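Local coordinates for structural PPIase-like protein L605 (Mimivirus, PDB 2OSE) that is a cyclophilin-type protein of the virion that may have peptidyl-prolyl cis-trans isomerase activity and bind cyclosporin A, at residues L35-D38 and A39-G43; V44-F47 and V48-N52; S157-L160 and D161-D164. All coordinates share one frame; numbering follows the deposited sequence.

Contact 1. Residues L35-D38 and A39-G43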
ATOM      1  N   LEU A  35      -3.612 -21.961 -23.281  1.00 25.51           N
ATOM      2  CA  LEU A  35      -2.524 -22.382 -22.413  1.00 26.42           C
ATOM      3  C   LEU A  35      -1.625 -23.403 -23.107  1.00 27.63           C
ATOM      4  O   LEU A  35      -2.038 -24.077 -24.074  1.00 27.04           O
ATOM      5  CB  LEU A  35      -3.064 -22.940 -21.085  1.00 26.07           C
ATOM      6  CG  LEU A  35      -3.733 -21.778 -20.323  1.00 29.16           C
ATOM      7  CD1 LEU A  35      -5.248 -22.003 -20.299  1.00 28.60           C
ATOM      8  CD2 LEU A  35      -3.218 -21.646 -18.962  1.00 29.39           C
ATOM      9  N   PHE A  36      -0.392 -23.493 -22.623  1.00 28.00           N
ATOM     10  CA  PHE A  36       0.613 -24.371 -23.228  1.00 28.21           C
ATOM     11  C   PHE A  36       0.942 -25.384 -22.139  1.00 28.52           C
ATOM     12  O   PHE A  36       1.816 -25.143 -21.327  1.00 27.82           O
ATOM     13  CB  PHE A  36       1.881 -23.616 -23.653  1.00 27.46           C
ATOM     14  CG  PHE A  36       1.643 -22.269 -24.356  1.00 29.22           C
ATOM     15  CD1 PHE A  36       0.736 -22.138 -25.415  1.00 29.33           C
ATOM     16  CD2 PHE A  36       2.366 -21.151 -23.973  1.00 26.82           C
ATOM     17  CE1 PHE A  36       0.552 -20.913 -26.046  1.00 30.32           C
ATOM     18  CE2 PHE A  36       2.205 -19.937 -24.595  1.00 28.59           C
ATOM     19  CZ  PHE A  36       1.287 -19.804 -25.629  1.00 29.09           C
ATOM     20  N   ARG A  37       0.199 -26.483 -22.081  1.00 29.76           N
ATOM     21  CA  ARG A  37       0.360 -27.439 -20.991  1.00 32.58           C
ATOM     22  C   ARG A  37       1.796 -27.962 -20.970  1.00 34.03           C
ATOM     23  O   ARG A  37       2.301 -28.218 -19.881  1.00 35.19           O
ATOM     24  CB  ARG A  37      -0.638 -28.591 -21.093  1.00 32.88           C
ATOM     25  CG  ARG A  37      -0.751 -29.446 -19.825  1.00 32.87           C
ATOM     26  CD  ARG A  37      -1.510 -30.748 -20.113  1.00 33.55           C
ATOM     27  NE  ARG A  37      -1.832 -31.464 -18.878  1.00 36.88           N
ATOM     28  CZ  ARG A  37      -1.121 -32.481 -18.385  1.00 35.62           C
ATOM     29  NH1 ARG A  37      -0.043 -32.892 -19.021  1.00 37.31           N
ATOM     30  NH2 ARG A  37      -1.477 -33.069 -17.243  1.00 34.19           N
ATOM     31  N   ASP A  38       2.447 -28.060 -22.149  1.00 34.84           N
ATOM     32  CA  ASP A  38       3.880 -28.484 -22.266  1.00 36.50           C
ATOM     33  C   ASP A  38       4.917 -27.503 -21.693  1.00 36.46           C
ATOM     34  O   ASP A  38       6.114 -27.790 -21.663  1.00 37.23           O
ATOM     35  CB  ASP A  38       4.298 -28.905 -23.704  1.00 36.51           C
ATOM     36  CG  ASP A  38       4.233 -27.770 -24.751  1.00 38.89           C
ATOM     37  OD1 ASP A  38       4.518 -26.575 -24.486  1.00 39.21           O
ATOM     38  OD2 ASP A  38       3.932 -28.107 -25.921  1.00 42.10           O
ATOM     39  N   ALA A  39       4.460 -26.344 -21.251  1.00 35.62           N
ATOM     40  CA  ALA A  39       5.342 -25.388 -20.615  1.00 34.33           C
ATOM     41  C   ALA A  39       5.571 -25.793 -19.157  1.00 33.42           C
ATOM     42  O   ALA A  39       6.665 -25.600 -18.624  1.00 33.79           O
ATOM     43  CB  ALA A  39       4.732 -23.970 -20.700  1.00 34.07           C
ATOM     44  N   PHE A  40       4.538 -26.339 -18.522  1.00 32.36           N
ATOM     45  CA  PHE A  40       4.469 -26.459 -17.069  1.00 31.91           C
ATOM     46  C   PHE A  40       3.198 -27.186 -16.718  1.00 31.99           C
ATOM     47  O   PHE A  40       2.213 -26.544 -16.302  1.00 32.85           O
ATOM     48  CB  PHE A  40       4.412 -25.040 -16.442  1.00 31.90           C
ATOM     49  CG  PHE A  40       4.590 -24.987 -14.950  1.00 31.96           C
ATOM     50  CD1 PHE A  40       4.672 -26.147 -14.168  1.00 32.17           C
ATOM     51  CD2 PHE A  40       4.658 -23.721 -14.308  1.00 32.68           C
ATOM     52  CE1 PHE A  40       4.819 -26.070 -12.783  1.00 33.53           C
ATOM     53  CE2 PHE A  40       4.811 -23.628 -12.925  1.00 32.68           C
ATOM     54  CZ  PHE A  40       4.903 -24.799 -12.152  1.00 33.27           C
ATOM     55  N   PRO A  41       3.178 -28.530 -16.856  1.00 31.63           N
ATOM     56  CA  PRO A  41       1.943 -29.251 -16.609  1.00 30.87           C
ATOM     57  C   PRO A  41       1.166 -28.977 -15.325  1.00 30.91           C
ATOM     58  O   PRO A  41      -0.054 -28.771 -15.374  1.00 29.97           O
ATOM     59  CB  PRO A  41       2.390 -30.726 -16.693  1.00 30.85           C
ATOM     60  CG  PRO A  41       3.465 -30.708 -17.682  1.00 30.86           C
ATOM     61  CD  PRO A  41       4.244 -29.447 -17.335  1.00 31.14           C
ATOM     62  N   ALA A  42       1.830 -28.998 -14.171  1.00 30.61           N
ATOM     63  CA  ALA A  42       1.101 -28.821 -12.909  1.00 29.66           C
ATOM     64  C   ALA A  42       0.568 -27.384 -12.732  1.00 29.13           C
ATOM     65  O   ALA A  42      -0.465 -27.184 -12.132  1.00 28.15           O
ATOM     66  CB  ALA A  42       2.018 -29.192 -11.690  1.00 30.82           C
ATOM     67  N   GLY A  43       1.307 -26.406 -13.231  1.00 28.85           N
ATOM     68  CA  GLY A  43       0.898 -24.995 -13.108  1.00 28.62           C
ATOM     69  C   GLY A  43      -0.243 -24.641 -14.050  1.00 28.28           C
ATOM     70  O   GLY A  43      -1.132 -23.880 -13.686  1.00 28.92           O
TER
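Phe36 and Arg37 offer their carbonyls to the amides of Ala39 and Phe40, each three residues on. Ala39 N reaches Phe36 O at 2.9 Å, and Phe40 N reaches Arg37 O at 3.2 Å. Both donors sit well above the carbonyl planes, 51° and 54° out, the geometry of a tight turn of the 3-10 kind. Pro41 N also lies near Arg37 O but has no hydrogen to give, so the ring merely leans on that oxygen, its CD 3.4 Å from Arg37 O.

The apolar contacts are small. Phe36 CB meets Ala39 CB at 4.1 Å, while the Phe36 ring leads off to stack with Tyr121. Arg37 has CG anti to its backbone N (chi1 -166°) and an extended chain that crosses Pro41 at about a right angle. Pro41 CB comes over one guanidinium face, 4.0 Å from Arg37 NH1 and offset toward the rim.

The polar ends are held by residues beyond the turn: Arg37 NE by a salt bridge to Glu45, Arg37 NH2 by Pro9 O, and Asp38 OD1 by the Tyr121 hydroxyl. This is a strand-to-helix connection in the cyclophilin fold: a short 3-10 turn after strand 26-35, with Phe40 at the N-cap and Pro41 opening helix 41-52.

Contact 2. Residues V44-F47 and V48-N52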
ATOM      1  N   VAL A  44      -0.199 -25.196 -15.253  1.00 28.26           N
ATOM      2  CA  VAL A  44      -1.308 -25.124 -16.240  1.00 27.74           C
ATOM      3  C   VAL A  44      -2.587 -25.793 -15.727  1.00 29.05           C
ATOM      4  O   VAL A  44      -3.685 -25.203 -15.798  1.00 28.29           O
ATOM      5  CB  VAL A  44      -0.860 -25.692 -17.606  1.00 26.91           C
ATOM      6  CG1 VAL A  44      -2.074 -25.885 -18.571  1.00 25.92           C
ATOM      7  CG2 VAL A  44       0.150 -24.758 -18.204  1.00 25.84           C
ATOM      8  N   GLU A  45      -2.466 -27.014 -15.200  1.00 29.11           N
ATOM      9  CA  GLU A  45      -3.650 -27.687 -14.659  1.00 30.36           C
ATOM     10  C   GLU A  45      -4.275 -26.951 -13.482  1.00 30.30           C
ATOM     11  O   GLU A  45      -5.495 -26.849 -13.393  1.00 30.39           O
ATOM     12  CB  GLU A  45      -3.388 -29.190 -14.339  1.00 30.94           C
ATOM     13  CG  GLU A  45      -3.116 -30.044 -15.578  1.00 31.67           C
ATOM     14  CD  GLU A  45      -4.282 -30.116 -16.601  1.00 34.54           C
ATOM     15  OE1 GLU A  45      -5.473 -29.981 -16.237  1.00 34.79           O
ATOM     16  OE2 GLU A  45      -3.979 -30.328 -17.794  1.00 37.20           O
ATOM     17  N   ASN A  46      -3.443 -26.394 -12.599  1.00 30.18           N
ATOM     18  CA  ASN A  46      -3.981 -25.603 -11.506  1.00 30.23           C
ATOM     19  C   ASN A  46      -4.723 -24.378 -12.052  1.00 29.00           C
ATOM     20  O   ASN A  46      -5.817 -24.090 -11.623  1.00 29.13           O
ATOM     21  CB  ASN A  46      -2.853 -25.161 -10.559  1.00 30.83           C
ATOM     22  CG  ASN A  46      -3.364 -24.390  -9.344  1.00 32.47           C
ATOM     23  OD1 ASN A  46      -4.277 -24.844  -8.634  1.00 34.78           O
ATOM     24  ND2 ASN A  46      -2.757 -23.217  -9.085  1.00 33.12           N
ATOM     25  N   PHE A  47      -4.124 -23.682 -13.015  1.00 28.33           N
ATOM     26  CA  PHE A  47      -4.789 -22.529 -13.635  1.00 27.71           C
ATOM     27  C   PHE A  47      -6.130 -22.929 -14.244  1.00 27.61           C
ATOM     28  O   PHE A  47      -7.161 -22.333 -13.925  1.00 27.44           O
ATOM     29  CB  PHE A  47      -3.901 -21.861 -14.687  1.00 26.74           C
ATOM     30  CG  PHE A  47      -4.464 -20.548 -15.199  1.00 27.03           C
ATOM     31  CD1 PHE A  47      -4.141 -19.342 -14.567  1.00 23.01           C
ATOM     32  CD2 PHE A  47      -5.324 -20.519 -16.311  1.00 27.85           C
ATOM     33  CE1 PHE A  47      -4.673 -18.124 -15.013  1.00 25.58           C
ATOM     34  CE2 PHE A  47      -5.865 -19.299 -16.772  1.00 28.78           C
ATOM     35  CZ  PHE A  47      -5.529 -18.103 -16.133  1.00 25.30           C
ATOM     36  N   VAL A  48      -6.124 -23.943 -15.113  1.00 27.51           N
ATOM     37  CA  VAL A  48      -7.375 -24.398 -15.734  1.00 28.98           C
ATOM     38  C   VAL A  48      -8.442 -24.865 -14.727  1.00 29.45           C
ATOM     39  O   VAL A  48      -9.621 -24.533 -14.878  1.00 28.78           O
ATOM     40  CB  VAL A  48      -7.130 -25.483 -16.849  1.00 29.22           C
ATOM     41  CG1 VAL A  48      -8.433 -25.947 -17.445  1.00 30.56           C
ATOM     42  CG2 VAL A  48      -6.258 -24.960 -17.954  1.00 29.46           C
ATOM     43  N   GLN A  49      -8.058 -25.624 -13.689  1.00 29.72           N
ATOM     44  CA  GLN A  49      -9.096 -26.096 -12.758  1.00 30.27           C
ATOM     45  C   GLN A  49      -9.652 -24.996 -11.891  1.00 30.21           C
ATOM     46  O   GLN A  49     -10.783 -25.081 -11.427  1.00 30.52           O
ATOM     47  CB  GLN A  49      -8.612 -27.266 -11.893  1.00 31.17           C
ATOM     48  CG  GLN A  49      -8.136 -28.459 -12.688  1.00 35.20           C
ATOM     49  CD  GLN A  49      -9.143 -28.946 -13.726  1.00 38.80           C
ATOM     50  OE1 GLN A  49     -10.361 -28.872 -13.530  1.00 39.74           O
ATOM     51  NE2 GLN A  49      -8.629 -29.470 -14.831  1.00 42.16           N
ATOM     52  N   LEU A  50      -8.859 -23.953 -11.663  1.00 30.35           N
ATOM     53  CA  LEU A  50      -9.358 -22.797 -10.901  1.00 30.73           C
ATOM     54  C   LEU A  50     -10.300 -21.964 -11.751  1.00 31.30           C
ATOM     55  O   LEU A  50     -11.176 -21.271 -11.255  1.00 30.80           O
ATOM     56  CB  LEU A  50      -8.197 -21.940 -10.434  1.00 30.35           C
ATOM     57  CG  LEU A  50      -7.456 -22.520  -9.214  1.00 31.93           C
ATOM     58  CD1 LEU A  50      -6.334 -21.578  -8.855  1.00 30.31           C
ATOM     59  CD2 LEU A  50      -8.418 -22.656  -8.047  1.00 30.57           C
ATOM     60  N   THR A  51     -10.079 -22.022 -13.051  1.00 32.49           N
ATOM     61  CA  THR A  51     -10.938 -21.367 -13.990  1.00 34.56           C
ATOM     62  C   THR A  51     -12.288 -22.085 -14.031  1.00 35.76           C
ATOM     63  O   THR A  51     -13.336 -21.450 -14.032  1.00 35.88           O
ATOM     64  CB  THR A  51     -10.202 -21.380 -15.319  1.00 35.95           C
ATOM     65  OG1 THR A  51      -9.482 -20.153 -15.448  1.00 33.67           O
ATOM     66  CG2 THR A  51     -11.111 -21.614 -16.429  1.00 35.99           C
ATOM     67  N   ASN A  52     -12.260 -23.414 -13.994  1.00 38.55           N
ATOM     68  CA  ASN A  52     -13.496 -24.193 -13.859  1.00 41.11           C
ATOM     69  C   ASN A  52     -14.267 -24.041 -12.551  1.00 42.10           C
ATOM     70  O   ASN A  52     -15.500 -24.148 -12.557  1.00 41.98           O
ATOM     71  CB  ASN A  52     -13.274 -25.666 -14.183  1.00 41.78           C
ATOM     72  CG  ASN A  52     -13.960 -26.050 -15.471  1.00 45.21           C
ATOM     73  OD1 ASN A  52     -13.655 -25.499 -16.530  1.00 47.57           O
ATOM     74  ND2 ASN A  52     -14.946 -26.937 -15.381  1.00 48.92           N
TER
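Val44 to Asn52 form one unbroken alpha-helical run, in which the carbonyls of 44-47 accept the amides four residues later. The bond from Val48 N to Val44 O is short, 2.8 Å, and practically straight at the hydrogen (179°). Those from Gln49, Leu50 and Thr51 to Glu45, Asn46 and Phe47 are progressively less straight, the last at 142°; Leu50 N adds a weak second bond to Phe47 O.

Side chains one turn apart meet along the helix. Glu45 and Gln49 both bend at chi2 and run alongside each other, carboxylate and amide planes only 17° apart, which brings Gln49 NE2 within a weak bond of Glu45 OE1 at 3.5 Å. The carboxylate has stronger partners in Arg37 and Ser11. Leu50 CD1 lies against the Asn46 amide, 3.9 Å from Asn46 OD1, while Val106 N donates to that oxygen. Val44 CG1 and Val48 CG2 touch at 4.3 Å. Phe47 CE2 passes 3.9 Å from Thr51 OG1.

Phe47 and Thr51 pack on Val17 and Met19 of strand 16-23, Val44, Phe47 and Val48 on Leu35 of strand 26-35. Phe47 also meets Phe147 of strand 147-150 edge-to-face, which seats the helix against the sheet.

Contact 3. Residues S157-L160 and D161-D164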
ATOM      1  N   SER A 157      11.109   1.680 -22.849  1.00 44.63           N
ATOM      2  CA  SER A 157      10.283   2.471 -21.927  1.00 44.54           C
ATOM      3  C   SER A 157       9.578   1.688 -20.801  1.00 43.66           C
ATOM      4  O   SER A 157       8.955   2.299 -19.906  1.00 44.40           O
ATOM      5  CB  SER A 157       9.246   3.277 -22.707  1.00 44.99           C
ATOM      6  OG  SER A 157       8.632   2.463 -23.698  1.00 46.86           O
ATOM      7  N   ASN A 158       9.648   0.358 -20.821  1.00 41.46           N
ATOM      8  CA  ASN A 158       9.030  -0.412 -19.727  1.00 39.20           C
ATOM      9  C   ASN A 158      10.046  -1.308 -19.031  1.00 38.20           C
ATOM     10  O   ASN A 158      11.226  -1.300 -19.391  1.00 39.21           O
ATOM     11  CB  ASN A 158       7.765  -1.178 -20.195  1.00 38.69           C
ATOM     12  CG  ASN A 158       8.058  -2.235 -21.254  1.00 37.02           C
ATOM     13  OD1 ASN A 158       9.059  -2.948 -21.178  1.00 34.59           O
ATOM     14  ND2 ASN A 158       7.174  -2.339 -22.250  1.00 35.05           N
ATOM     15  N   VAL A 159       9.597  -2.090 -18.060  1.00 37.04           N
ATOM     16  CA  VAL A 159      10.489  -2.957 -17.294  1.00 36.63           C
ATOM     17  C   VAL A 159      10.192  -4.448 -17.410  1.00 36.08           C
ATOM     18  O   VAL A 159      10.541  -5.236 -16.531  1.00 36.56           O
ATOM     19  CB  VAL A 159      10.594  -2.527 -15.806  1.00 36.88           C
ATOM     20  CG1 VAL A 159      11.391  -1.205 -15.692  1.00 38.53           C
ATOM     21  CG2 VAL A 159       9.228  -2.418 -15.115  1.00 35.87           C
ATOM     22  N   LEU A 160       9.561  -4.848 -18.502  1.00 35.02           N
ATOM     23  CA  LEU A 160       9.281  -6.256 -18.725  1.00 34.47           C
ATOM     24  C   LEU A 160      10.570  -7.062 -18.927  1.00 35.11           C
ATOM     25  O   LEU A 160      10.624  -8.231 -18.540  1.00 34.57           O
ATOM     26  CB  LEU A 160       8.292  -6.456 -19.889  1.00 33.73           C
ATOM     27  CG  LEU A 160       6.878  -5.904 -19.692  1.00 30.78           C
ATOM     28  CD1 LEU A 160       6.027  -6.192 -20.922  1.00 28.68           C
ATOM     29  CD2 LEU A 160       6.215  -6.450 -18.413  1.00 25.84           C
ATOM     30  N   ASP A 161      11.608  -6.449 -19.504  1.00 36.03           N
ATOM     31  CA  ASP A 161      12.891  -7.154 -19.603  1.00 38.29           C
ATOM     32  C   ASP A 161      13.528  -7.486 -18.250  1.00 38.60           C
ATOM     33  O   ASP A 161      14.455  -8.296 -18.181  1.00 38.96           O
ATOM     34  CB  ASP A 161      13.883  -6.473 -20.550  1.00 39.40           C
ATOM     35  CG  ASP A 161      14.250  -5.072 -20.123  1.00 41.71           C
ATOM     36  OD1 ASP A 161      14.054  -4.688 -18.942  1.00 43.45           O
ATOM     37  OD2 ASP A 161      14.735  -4.340 -21.013  1.00 46.58           O
ATOM     38  N   GLU A 162      13.007  -6.886 -17.179  1.00 39.04           N
ATOM     39  CA  GLU A 162      13.588  -7.085 -15.842  1.00 39.92           C
ATOM     40  C   GLU A 162      12.949  -8.245 -15.103  1.00 39.20           C
ATOM     41  O   GLU A 162      13.405  -8.609 -14.009  1.00 39.97           O
ATOM     42  CB  GLU A 162      13.485  -5.807 -14.997  1.00 39.81           C
ATOM     43  CG  GLU A 162      14.445  -4.686 -15.439  1.00 41.99           C
ATOM     44  CD  GLU A 162      14.192  -3.352 -14.723  1.00 41.54           C
ATOM     45  OE1 GLU A 162      13.589  -3.345 -13.613  1.00 45.66           O
ATOM     46  OE2 GLU A 162      14.572  -2.299 -15.298  1.00 42.72           O
ATOM     47  N   LEU A 163      11.890  -8.826 -15.681  1.00 37.61           N
ATOM     48  CA  LEU A 163      11.198  -9.944 -15.032  1.00 36.32           C
ATOM     49  C   LEU A 163      12.140 -11.120 -14.904  1.00 36.34           C
ATOM     50  O   LEU A 163      12.891 -11.400 -15.825  1.00 35.73           O
ATOM     51  CB  LEU A 163       9.937 -10.363 -15.799  1.00 35.87           C
ATOM     52  CG  LEU A 163       8.727  -9.396 -15.808  1.00 36.37           C
ATOM     53  CD1 LEU A 163       7.685  -9.867 -16.836  1.00 35.45           C
ATOM     54  CD2 LEU A 163       8.086  -9.240 -14.425  1.00 35.47           C
ATOM     55  N   ASP A 164      12.082 -11.796 -13.756  1.00 36.44           N
ATOM     56  CA  ASP A 164      12.848 -13.002 -13.528  1.00 37.25           C
ATOM     57  C   ASP A 164      12.419 -14.096 -14.522  1.00 37.48           C
ATOM     58  O   ASP A 164      11.231 -14.243 -14.829  1.00 37.15           O
ATOM     59  CB  ASP A 164      12.637 -13.469 -12.094  1.00 36.59           C
ATOM     60  CG  ASP A 164      13.732 -14.418 -11.614  1.00 38.92           C
ATOM     61  OD1 ASP A 164      13.667 -15.611 -11.962  1.00 37.80           O
ATOM     62  OD2 ASP A 164      14.638 -13.973 -10.867  1.00 39.53           O
TER
HETATM   63  O   HOH W   1      11.427  -3.806 -20.923  1.00 42.34           O
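Asn158 OD1 takes a bond from Arg155 N and a weak one from Leu160 N, and a water beside it may link it to Asp161 across the turn. The Leu160 hydrogen points well at the oxygen (163°), although Leu160 N and Asn158 OD1 are 3.3 Å apart. Asp161 N donates soundly to the water at 3.0 Å. The water, however, sits only 2.5 Å from Asn158 OD1, too close for a confident hydrogen bond, so this half of the bridge is doubtful. Asn158 ND2 is held by Asp153 O; both ends of the amide are therefore engaged and its rotation is probably fixed.

Two backbone bonds then close successive tight turns of the 3-10 kind. Glu162 N donates to Val159 O at 3.0 Å, and Leu163 N donates to Leu160 O at 3.2 Å.

The side chains divide between two kinds of surroundings. The Glu162 chain, extended beyond CG, crosses Val159 at a slant and brings its OE2 3.4 Å from Val159 CG1. This is contact between a carboxylate oxygen and a methyl group on the exposed side of the turn. Leu160 and Leu163 instead project together from the turn, with Leu160 CD2 4.0 Å from Leu163 CD1. Their similar first torsions, chi1 -65° and -69°, send both branches in one direction. Leu160 packs on Thr150 and Leu163 on Met148, both in strand 147-150.

The chemistry is thus that of a surface turn whose polar start is tied by an amide, with carboxylates on its exposed side and a leucine pair set against strand 147-150, of which Leu163 also packs on Ala191 of a second subunit.

Overall arrangement
The three contacts follow one another along the chain within a single cyclophilin-type fold. Contacts 1 and 2 are consecutive: the turn leaving strand 26-35 runs into helix 41-52, which both contacts share, and their centres are 10 Å apart. The salt bridge between Arg37 and Glu45 joins them, as does packing of Leu35 on Phe47. Contact 3 stands apart, in the loop between strands 147-150 and 168-175, its centre about 23 Å from that of contact 1 and 27 Å from that of contact 2, on the other side of the chain's centre from contact 2. The helix is thus built into the monomer, whereas the distant loop also meets another subunit of the homotrimer.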